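Local coordinates for D-alanyl-D-alanine carboxypeptidase (Vibrio cholerae, PDB 5TR7), which probably removes the terminal D-alanine from peptidoglycan precursor peptides, as a penicillin-binding serine carboxypeptidase of the S11 family, at residues A[85-97]-A[167-181]. Residues are numbered along the deposited sequence; the frame is centred on the assembly and turned at random.
Sequences VKVSDLNRGIIIQ and EYAIYSEQKFTYNGI
Arg-92 meets Phe-176 and Glu-173 with different parts of one side chain, a compact example of how an arginine can serve apolar and ionic partners together. Its CB sits squarely over the centre of the Phe-176 ring, 3.6 Å from the centroid, in a CH-pi contact. Beyond it the chain runs extended from CG to NE and offers the guanidinium side-on to the carboxylate of Glu-173. Arg-92 NE bonds to Glu-173 OE1 at 2.8 Å. Arg-92 NH2 reaches Glu-173 OE2 on its syn lone pair at 3.1 Å. With the two planes only 29° apart, this paired salt bridge should fix the rotation of both groups. Ile-170 lies against one face of the guanidinium, while NH1 turns back to a weak bond with the Ser-88 carbonyl.

Phe-176, its CG anti to the backbone N (chi1 -177°), projects from its strand against the helix. Asp-89 OD1 lies at the ring edge, 3.4 Å from Phe-176 CZ. At another part of the ring edge, near CD2, Gln-97 extends so that its NE2 donates to Phe-176 O at 3.0 Å, approaching from well above the carbonyl plane.

A second CH-pi contact is made by Ile-95, whose CG2 stands over the middle of the Tyr-171 ring, 3.6 Å from its centroid. The Tyr-171 hydroxyl is hydrogen-bonded to Ser-42, and the Tyr-171 side chain lies near Lys-201, predicted to bind substrate. Ile-96 CD1 fills in between Glu-173 CB, at 3.6 Å, and Phe-176 CB.

Helix 87-95 crosses strand 175-178 with their N-to-C directions 128° apart, just ahead of the predicted active-site Ser-98. Strand 175-178 pairs with 181-184 in a hairpin, while side chains of helices 37-50 and 100-111 also pack on helix 87-95.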
ATOM      1  N   VAL A  85      12.071 -18.389   3.611  1.00 54.12           N
ATOM      2  CA  VAL A  85      11.324 -17.959   2.439  1.00 59.83           C
ATOM      3  C   VAL A  85      12.204 -16.915   1.733  1.00 59.17           C
ATOM      4  O   VAL A  85      12.883 -16.132   2.376  1.00 59.98           O
ATOM      5  CB  VAL A  85       9.990 -17.277   2.824  1.00 57.44           C
ATOM      6  CG1 VAL A  85       9.220 -16.870   1.583  1.00 65.60           C
ATOM      7  CG2 VAL A  85       9.139 -18.183   3.701  1.00 55.47           C
ATOM      8  N   LYS A  86      12.159 -16.894   0.410  1.00 55.40           N
ATOM      9  CA  LYS A  86      12.888 -15.900  -0.350  1.00 56.55           C
ATOM     10  C   LYS A  86      12.285 -14.501  -0.226  1.00 53.05           C
ATOM     11  O   LYS A  86      11.085 -14.348  -0.047  1.00 55.44           O
ATOM     12  CB  LYS A  86      12.965 -16.315  -1.795  1.00 56.43           C
ATOM     13  CG  LYS A  86      13.808 -17.600  -1.839  1.00 63.66           C
ATOM     14  CD  LYS A  86      14.284 -18.007  -3.190  1.00 74.29           C
ATOM     15  CE  LYS A  86      15.093 -16.882  -3.879  1.00 73.19           C
ATOM     16  NZ  LYS A  86      15.834 -17.158  -5.165  1.00 68.96           N
ATOM     17  N   VAL A  87      13.150 -13.489  -0.282  1.00 49.88           N
ATOM     18  CA  VAL A  87      12.757 -12.069  -0.230  1.00 50.36           C
ATOM     19  C   VAL A  87      11.728 -11.741  -1.303  1.00 50.55           C
ATOM     20  O   VAL A  87      10.729 -11.166  -0.985  1.00 54.46           O
ATOM     21  CB  VAL A  87      13.966 -11.122  -0.378  1.00 49.80           C
ATOM     22  CG1 VAL A  87      13.549  -9.704  -0.721  1.00 49.98           C
ATOM     23  CG2 VAL A  87      14.778 -11.123   0.894  1.00 53.42           C
ATOM     24  N   SER A  88      11.936 -12.148  -2.542  1.00 50.73           N
ATOM     25  CA  SER A  88      10.921 -11.853  -3.566  1.00 48.93           C
ATOM     26  C   SER A  88       9.550 -12.405  -3.256  1.00 46.41           C
ATOM     27  O   SER A  88       8.576 -11.760  -3.488  1.00 48.75           O
ATOM     28  CB  SER A  88      11.348 -12.290  -4.962  1.00 49.32           C
ATOM     29  OG  SER A  88      11.482 -13.659  -5.012  1.00 53.89           O
ATOM     30  N   ASP A  89       9.490 -13.556  -2.617  1.00 48.80           N
ATOM     31  CA  ASP A  89       8.271 -14.221  -2.288  1.00 48.51           C
ATOM     32  C   ASP A  89       7.598 -13.504  -1.119  1.00 53.38           C
ATOM     33  O   ASP A  89       6.380 -13.268  -1.151  1.00 52.09           O
ATOM     34  CB  ASP A  89       8.531 -15.682  -1.998  1.00 51.26           C
ATOM     35  CG  ASP A  89       8.905 -16.463  -3.211  1.00 54.60           C
ATOM     36  OD1 ASP A  89       8.178 -16.306  -4.227  1.00 50.86           O
ATOM     37  OD2 ASP A  89       9.848 -17.312  -3.124  1.00 55.74           O
ATOM     38  N   LEU A  90       8.358 -13.149  -0.092  1.00 50.64           N
ATOM     39  CA  LEU A  90       7.764 -12.402   1.002  1.00 55.95           C
ATOM     40  C   LEU A  90       7.176 -11.051   0.514  1.00 57.79           C
ATOM     41  O   LEU A  90       6.116 -10.588   0.983  1.00 51.15           O
ATOM     42  CB  LEU A  90       8.797 -12.147   2.117  1.00 56.25           C
ATOM     43  CG  LEU A  90       9.126 -13.366   2.999  1.00 57.80           C
ATOM     44  CD1 LEU A  90      10.256 -12.988   3.980  1.00 57.24           C
ATOM     45  CD2 LEU A  90       7.924 -13.908   3.779  1.00 53.06           C
ATOM     46  N   ASN A  91       7.930 -10.393  -0.371  1.00 57.27           N
ATOM     47  CA  ASN A  91       7.493  -9.137  -0.977  1.00 60.06           C
ATOM     48  C   ASN A  91       6.146  -9.213  -1.634  1.00 54.37           C
ATOM     49  O   ASN A  91       5.307  -8.371  -1.435  1.00 51.78           O
ATOM     50  CB  ASN A  91       8.502  -8.746  -2.008  1.00 67.09           C
ATOM     51  CG  ASN A  91       9.271  -7.640  -1.583  1.00 69.00           C
ATOM     52  OD1 ASN A  91      10.381  -7.768  -1.063  1.00 82.87           O
ATOM     53  ND2 ASN A  91       8.656  -6.492  -1.710  1.00 69.24           N
ATOM     54  N   ARG A  92       5.985 -10.219  -2.474  1.00 47.35           N
ATOM     55  CA  ARG A  92       4.684 -10.484  -3.098  1.00 46.71           C
ATOM     56  C   ARG A  92       3.642 -10.837  -2.081  1.00 44.93           C
ATOM     57  O   ARG A  92       2.494 -10.467  -2.223  1.00 50.33           O
ATOM     58  CB  ARG A  92       4.791 -11.544  -4.166  1.00 49.04           C
ATOM     59  CG  ARG A  92       5.604 -11.042  -5.303  1.00 47.90           C
ATOM     60  CD  ARG A  92       5.827 -12.047  -6.406  1.00 55.09           C
ATOM     61  NE  ARG A  92       6.289 -11.294  -7.555  1.00 55.45           N
ATOM     62  CZ  ARG A  92       7.503 -10.735  -7.650  1.00 56.80           C
ATOM     63  NH1 ARG A  92       8.422 -10.884  -6.704  1.00 54.55           N
ATOM     64  NH2 ARG A  92       7.803 -10.044  -8.736  1.00 56.63           N
ATOM     65  N   GLY A  93       4.013 -11.540  -1.037  1.00 47.78           N
ATOM     66  CA  GLY A  93       3.000 -11.802   0.010  1.00 50.01           C
ATOM     67  C   GLY A  93       2.485 -10.526   0.640  1.00 56.77           C
ATOM     68  O   GLY A  93       1.283 -10.347   0.961  1.00 47.72           O
ATOM     69  N   ILE A  94       3.408  -9.593   0.820  1.00 50.29           N
ATOM     70  CA  ILE A  94       3.021  -8.307   1.361  1.00 52.58           C
ATOM     71  C   ILE A  94       2.120  -7.513   0.377  1.00 52.02           C
ATOM     72  O   ILE A  94       1.048  -7.056   0.693  1.00 49.04           O
ATOM     73  CB  ILE A  94       4.281  -7.455   1.667  1.00 47.98           C
ATOM     74  CG1 ILE A  94       5.051  -8.072   2.841  1.00 47.54           C
ATOM     75  CG2 ILE A  94       3.910  -5.972   1.876  1.00 49.62           C
ATOM     76  CD1 ILE A  94       6.422  -7.414   3.143  1.00 52.28           C
ATOM     77  N   ILE A  95       2.601  -7.375  -0.844  1.00 50.71           N
ATOM     78  CA  ILE A  95       1.987  -6.522  -1.800  1.00 51.79           C
ATOM     79  C   ILE A  95       0.717  -7.098  -2.408  1.00 53.08           C
ATOM     80  O   ILE A  95      -0.258  -6.418  -2.512  1.00 52.98           O
ATOM     81  CB  ILE A  95       3.013  -6.189  -2.914  1.00 46.12           C
ATOM     82  CG1 ILE A  95       4.097  -5.244  -2.352  1.00 50.94           C
ATOM     83  CG2 ILE A  95       2.325  -5.568  -4.137  1.00 45.65           C
ATOM     84  CD1 ILE A  95       5.329  -5.124  -3.266  1.00 51.87           C
ATOM     85  N   ILE A  96       0.779  -8.319  -2.871  1.00 48.13           N
ATOM     86  CA  ILE A  96      -0.352  -8.914  -3.525  1.00 52.28           C
ATOM     87  C   ILE A  96      -1.357  -9.513  -2.552  1.00 50.19           C
ATOM     88  O   ILE A  96      -2.556  -9.362  -2.730  1.00 51.26           O
ATOM     89  CB  ILE A  96       0.147  -9.986  -4.505  1.00 45.10           C
ATOM     90  CG1 ILE A  96       1.177  -9.341  -5.471  1.00 46.81           C
ATOM     91  CG2 ILE A  96      -1.037 -10.602  -5.279  1.00 51.77           C
ATOM     92  CD1 ILE A  96       1.912 -10.317  -6.400  1.00 51.46           C
ATOM     93  N   GLN A  97      -0.862 -10.227  -1.572  1.00 49.89           N
ATOM     94  CA  GLN A  97      -1.712 -10.943  -0.641  1.00 51.55           C
ATOM     95  C   GLN A  97      -1.990 -10.120   0.596  1.00 60.55           C
ATOM     96  O   GLN A  97      -2.826 -10.506   1.382  1.00 52.58           O
ATOM     97  CB  GLN A  97      -1.051 -12.254  -0.201  1.00 55.99           C
ATOM     98  CG  GLN A  97      -0.537 -13.150  -1.324  1.00 52.30           C
ATOM     99  CD  GLN A  97      -0.020 -14.470  -0.836  1.00 56.77           C
ATOM    100  OE1 GLN A  97       0.629 -14.534   0.211  1.00 48.81           O
ATOM    101  NE2 GLN A  97      -0.279 -15.549  -1.611  1.00 59.85           N
ATOM    102  N   GLU A 167       9.824  -2.047  -7.296  1.00 53.90           N
ATOM    103  CA  GLU A 167       8.897  -2.467  -6.276  1.00 50.91           C
ATOM    104  C   GLU A 167       7.507  -2.192  -6.788  1.00 47.84           C
ATOM    105  O   GLU A 167       6.642  -3.038  -6.645  1.00 51.88           O
ATOM    106  CB  GLU A 167       9.021  -1.677  -4.978  1.00 55.77           C
ATOM    107  CG  GLU A 167       9.683  -2.212  -3.769  1.00 61.18           C
ATOM    108  CD  GLU A 167       9.298  -3.629  -3.272  1.00 67.31           C
ATOM    109  OE1 GLU A 167       8.513  -3.959  -2.233  1.00 56.85           O
ATOM    110  OE2 GLU A 167      10.118  -4.343  -3.873  1.00 50.96           O
ATOM    111  N   TYR A 168       7.290  -1.011  -7.407  1.00 48.32           N
ATOM    112  CA  TYR A 168       5.941  -0.611  -7.869  1.00 47.08           C
ATOM    113  C   TYR A 168       5.365  -1.557  -8.904  1.00 52.18           C
ATOM    114  O   TYR A 168       4.161  -1.759  -8.930  1.00 47.04           O
ATOM    115  CB  TYR A 168       5.931   0.817  -8.446  1.00 48.99           C
ATOM    116  CG  TYR A 168       4.547   1.228  -8.841  1.00 50.67           C
ATOM    117  CD1 TYR A 168       3.601   1.454  -7.876  1.00 48.56           C
ATOM    118  CD2 TYR A 168       4.156   1.311 -10.199  1.00 46.77           C
ATOM    119  CE1 TYR A 168       2.314   1.752  -8.214  1.00 46.37           C
ATOM    120  CE2 TYR A 168       2.836   1.557 -10.534  1.00 51.27           C
ATOM    121  CZ  TYR A 168       1.933   1.797  -9.511  1.00 51.87           C
ATOM    122  OH  TYR A 168       0.642   2.124  -9.737  1.00 51.42           O
ATOM    123  N   ALA A 169       6.228  -2.131  -9.736  1.00 46.41           N
ATOM    124  CA  ALA A 169       5.732  -3.035 -10.791  1.00 56.47           C
ATOM    125  C   ALA A 169       4.981  -4.197 -10.202  1.00 50.26           C
ATOM    126  O   ALA A 169       3.998  -4.694 -10.770  1.00 52.34           O
ATOM    127  CB  ALA A 169       6.862  -3.564 -11.654  1.00 54.08           C
ATOM    128  N   ILE A 170       5.365  -4.555  -8.995  1.00 50.06           N
ATOM    129  CA  ILE A 170       4.745  -5.707  -8.384  1.00 49.66           C
ATOM    130  C   ILE A 170       3.243  -5.486  -8.044  1.00 45.16           C
ATOM    131  O   ILE A 170       2.514  -6.439  -7.966  1.00 47.09           O
ATOM    132  CB  ILE A 170       5.564  -6.162  -7.176  1.00 47.73           C
ATOM    133  CG1 ILE A 170       7.005  -6.520  -7.593  1.00 59.24           C
ATOM    134  CG2 ILE A 170       4.940  -7.387  -6.514  1.00 55.79           C
ATOM    135  CD1 ILE A 170       7.919  -6.809  -6.380  1.00 52.44           C
ATOM    136  N   TYR A 171       2.792  -4.231  -7.943  1.00 44.95           N
ATOM    137  CA  TYR A 171       1.442  -3.925  -7.560  1.00 44.90           C
ATOM    138  C   TYR A 171       0.415  -4.259  -8.648  1.00 52.38           C
ATOM    139  O   TYR A 171      -0.814  -4.275  -8.385  1.00 50.82           O
ATOM    140  CB  TYR A 171       1.368  -2.480  -7.109  1.00 46.28           C
ATOM    141  CG  TYR A 171       1.996  -2.206  -5.731  1.00 45.07           C
ATOM    142  CD1 TYR A 171       3.337  -1.940  -5.549  1.00 50.81           C
ATOM    143  CD2 TYR A 171       1.226  -2.220  -4.621  1.00 51.61           C
ATOM    144  CE1 TYR A 171       3.860  -1.679  -4.270  1.00 44.07           C
ATOM    145  CE2 TYR A 171       1.698  -1.969  -3.356  1.00 47.12           C
ATOM    146  CZ  TYR A 171       3.005  -1.679  -3.182  1.00 50.71           C
ATOM    147  OH  TYR A 171       3.378  -1.461  -1.918  1.00 48.82           O
ATOM    148  N   SER A 172       0.893  -4.517  -9.874  1.00 48.59           N
ATOM    149  CA  SER A 172      -0.045  -4.853 -10.928  1.00 55.79           C
ATOM    150  C   SER A 172      -0.139  -6.329 -11.148  1.00 52.46           C
ATOM    151  O   SER A 172      -0.894  -6.758 -12.025  1.00 50.61           O
ATOM    152  CB  SER A 172       0.249  -4.119 -12.204  1.00 56.95           C
ATOM    153  OG  SER A 172       1.547  -4.351 -12.548  1.00 54.03           O
ATOM    154  N   GLU A 173       0.564  -7.128 -10.336  1.00 51.60           N
ATOM    155  CA  GLU A 173       0.455  -8.592 -10.398  1.00 46.19           C
ATOM    156  C   GLU A 173      -0.879  -8.922  -9.736  1.00 42.70           C
ATOM    157  O   GLU A 173      -1.204  -8.421  -8.662  1.00 46.62           O
ATOM    158  CB  GLU A 173       1.679  -9.286  -9.801  1.00 49.92           C
ATOM    159  CG  GLU A 173       2.968  -8.966 -10.573  1.00 54.17           C
ATOM    160  CD  GLU A 173       4.239  -9.635  -9.996  1.00 61.13           C
ATOM    161  OE1 GLU A 173       4.191 -10.617  -9.212  1.00 58.15           O
ATOM    162  OE2 GLU A 173       5.345  -9.141 -10.346  1.00 78.43           O
ATOM    163  N   GLN A 174      -1.660  -9.745 -10.395  1.00 44.54           N
ATOM    164  CA  GLN A 174      -3.041 -10.069  -9.986  1.00 46.31           C
ATOM    165  C   GLN A 174      -3.192 -11.158  -8.989  1.00 46.24           C
ATOM    166  O   GLN A 174      -4.293 -11.302  -8.359  1.00 49.71           O
ATOM    167  CB  GLN A 174      -3.836 -10.450 -11.260  1.00 48.59           C
ATOM    168  CG  GLN A 174      -4.018  -9.229 -12.153  1.00 56.54           C
ATOM    169  CD  GLN A 174      -4.915  -9.464 -13.373  1.00 62.30           C
ATOM    170  OE1 GLN A 174      -5.244 -10.572 -13.750  1.00 72.71           O
ATOM    171  NE2 GLN A 174      -5.312  -8.406 -13.971  1.00 64.60           N
ATOM    172  N   LYS A 175      -2.153 -11.983  -8.879  1.00 44.09           N
ATOM    173  CA  LYS A 175      -2.229 -13.075  -7.925  1.00 58.50           C
ATOM    174  C   LYS A 175      -0.877 -13.605  -7.568  1.00 59.37           C
ATOM    175  O   LYS A 175       0.095 -13.311  -8.213  1.00 59.93           O
ATOM    176  CB  LYS A 175      -3.024 -14.217  -8.508  1.00 61.45           C
ATOM    177  CG  LYS A 175      -2.440 -14.871  -9.739  1.00 64.30           C
ATOM    178  CD  LYS A 175      -3.656 -15.624 -10.394  1.00 75.39           C
ATOM    179  CE  LYS A 175      -3.313 -16.403 -11.626  1.00 83.69           C
ATOM    180  NZ  LYS A 175      -2.590 -17.656 -11.281  1.00 93.69           N
ATOM    181  N   PHE A 176      -0.863 -14.397  -6.514  1.00 56.55           N
ATOM    182  CA  PHE A 176       0.365 -14.983  -6.060  1.00 60.09           C
ATOM    183  C   PHE A 176       0.004 -16.202  -5.278  1.00 56.98           C
ATOM    184  O   PHE A 176      -0.936 -16.186  -4.486  1.00 53.47           O
ATOM    185  CB  PHE A 176       1.124 -14.037  -5.153  1.00 55.76           C
ATOM    186  CG  PHE A 176       2.428 -14.561  -4.700  1.00 58.03           C
ATOM    187  CD1 PHE A 176       3.430 -14.820  -5.622  1.00 55.83           C
ATOM    188  CD2 PHE A 176       2.707 -14.678  -3.341  1.00 59.79           C
ATOM    189  CE1 PHE A 176       4.667 -15.297  -5.187  1.00 63.44           C
ATOM    190  CE2 PHE A 176       3.951 -15.115  -2.899  1.00 59.96           C
ATOM    191  CZ  PHE A 176       4.920 -15.449  -3.807  1.00 56.39           C
ATOM    192  N   THR A 177       0.767 -17.244  -5.541  1.00 55.31           N
ATOM    193  CA  THR A 177       0.693 -18.507  -4.885  1.00 61.36           C
ATOM    194  C   THR A 177       1.943 -18.766  -3.985  1.00 56.47           C
ATOM    195  O   THR A 177       3.082 -18.612  -4.420  1.00 59.85           O
ATOM    196  CB  THR A 177       0.638 -19.602  -5.945  1.00 56.69           C
ATOM    197  OG1 THR A 177      -0.491 -19.353  -6.758  1.00 64.30           O
ATOM    198  CG2 THR A 177       0.520 -21.013  -5.309  1.00 61.38           C
ATOM    199  N   TYR A 178       1.676 -19.180  -2.754  1.00 62.84           N
ATOM    200  CA  TYR A 178       2.693 -19.610  -1.821  1.00 61.18           C
ATOM    201  C   TYR A 178       2.170 -20.833  -1.062  1.00 61.80           C
ATOM    202  O   TYR A 178       1.041 -20.841  -0.531  1.00 55.07           O
ATOM    203  CB  TYR A 178       3.150 -18.517  -0.847  1.00 57.23           C
ATOM    204  CG  TYR A 178       4.170 -19.065   0.100  1.00 56.79           C
ATOM    205  CD1 TYR A 178       5.466 -19.399  -0.338  1.00 59.89           C
ATOM    206  CD2 TYR A 178       3.840 -19.313   1.413  1.00 66.02           C
ATOM    207  CE1 TYR A 178       6.408 -19.948   0.535  1.00 60.69           C
ATOM    208  CE2 TYR A 178       4.749 -19.879   2.282  1.00 70.28           C
ATOM    209  CZ  TYR A 178       6.036 -20.167   1.847  1.00 67.92           C
ATOM    210  OH  TYR A 178       6.869 -20.722   2.738  1.00 61.95           O
ATOM    211  N   ASN A 179       2.981 -21.898  -1.093  1.00 58.10           N
ATOM    212  CA  ASN A 179       2.698 -23.101  -0.416  1.00 61.90           C
ATOM    213  C   ASN A 179       1.344 -23.712  -0.860  1.00 59.29           C
ATOM    214  O   ASN A 179       0.644 -24.308  -0.100  1.00 60.35           O
ATOM    215  CB  ASN A 179       2.721 -22.813   1.090  1.00 66.61           C
ATOM    216  CG  ASN A 179       3.135 -24.019   1.900  1.00 65.41           C
ATOM    217  OD1 ASN A 179       3.898 -24.844   1.468  1.00 63.27           O
ATOM    218  ND2 ASN A 179       2.675 -24.089   3.072  1.00 70.13           N
ATOM    219  N   GLY A 180       1.025 -23.597  -2.134  1.00 65.02           N
ATOM    220  CA  GLY A 180      -0.184 -24.176  -2.698  1.00 70.81           C
ATOM    221  C   GLY A 180      -1.435 -23.411  -2.366  1.00 62.73           C
ATOM    222  O   GLY A 180      -2.517 -23.910  -2.577  1.00 62.81           O
ATOM    223  N   ILE A 181      -1.256 -22.211  -1.851  1.00 63.33           N
ATOM    224  CA  ILE A 181      -2.336 -21.278  -1.528  1.00 60.02           C
ATOM    225  C   ILE A 181      -2.240 -20.054  -2.449  1.00 59.30           C
ATOM    226  O   ILE A 181      -1.241 -19.304  -2.386  1.00 56.18           O
ATOM    227  CB  ILE A 181      -2.276 -20.853  -0.057  1.00 62.82           C
ATOM    228  CG1 ILE A 181      -2.423 -22.131   0.813  1.00 71.62           C
ATOM    229  CG2 ILE A 181      -3.398 -19.850   0.248  1.00 61.58           C
ATOM    230  CD1 ILE A 181      -2.203 -21.909   2.289  1.00 72.90           C
TER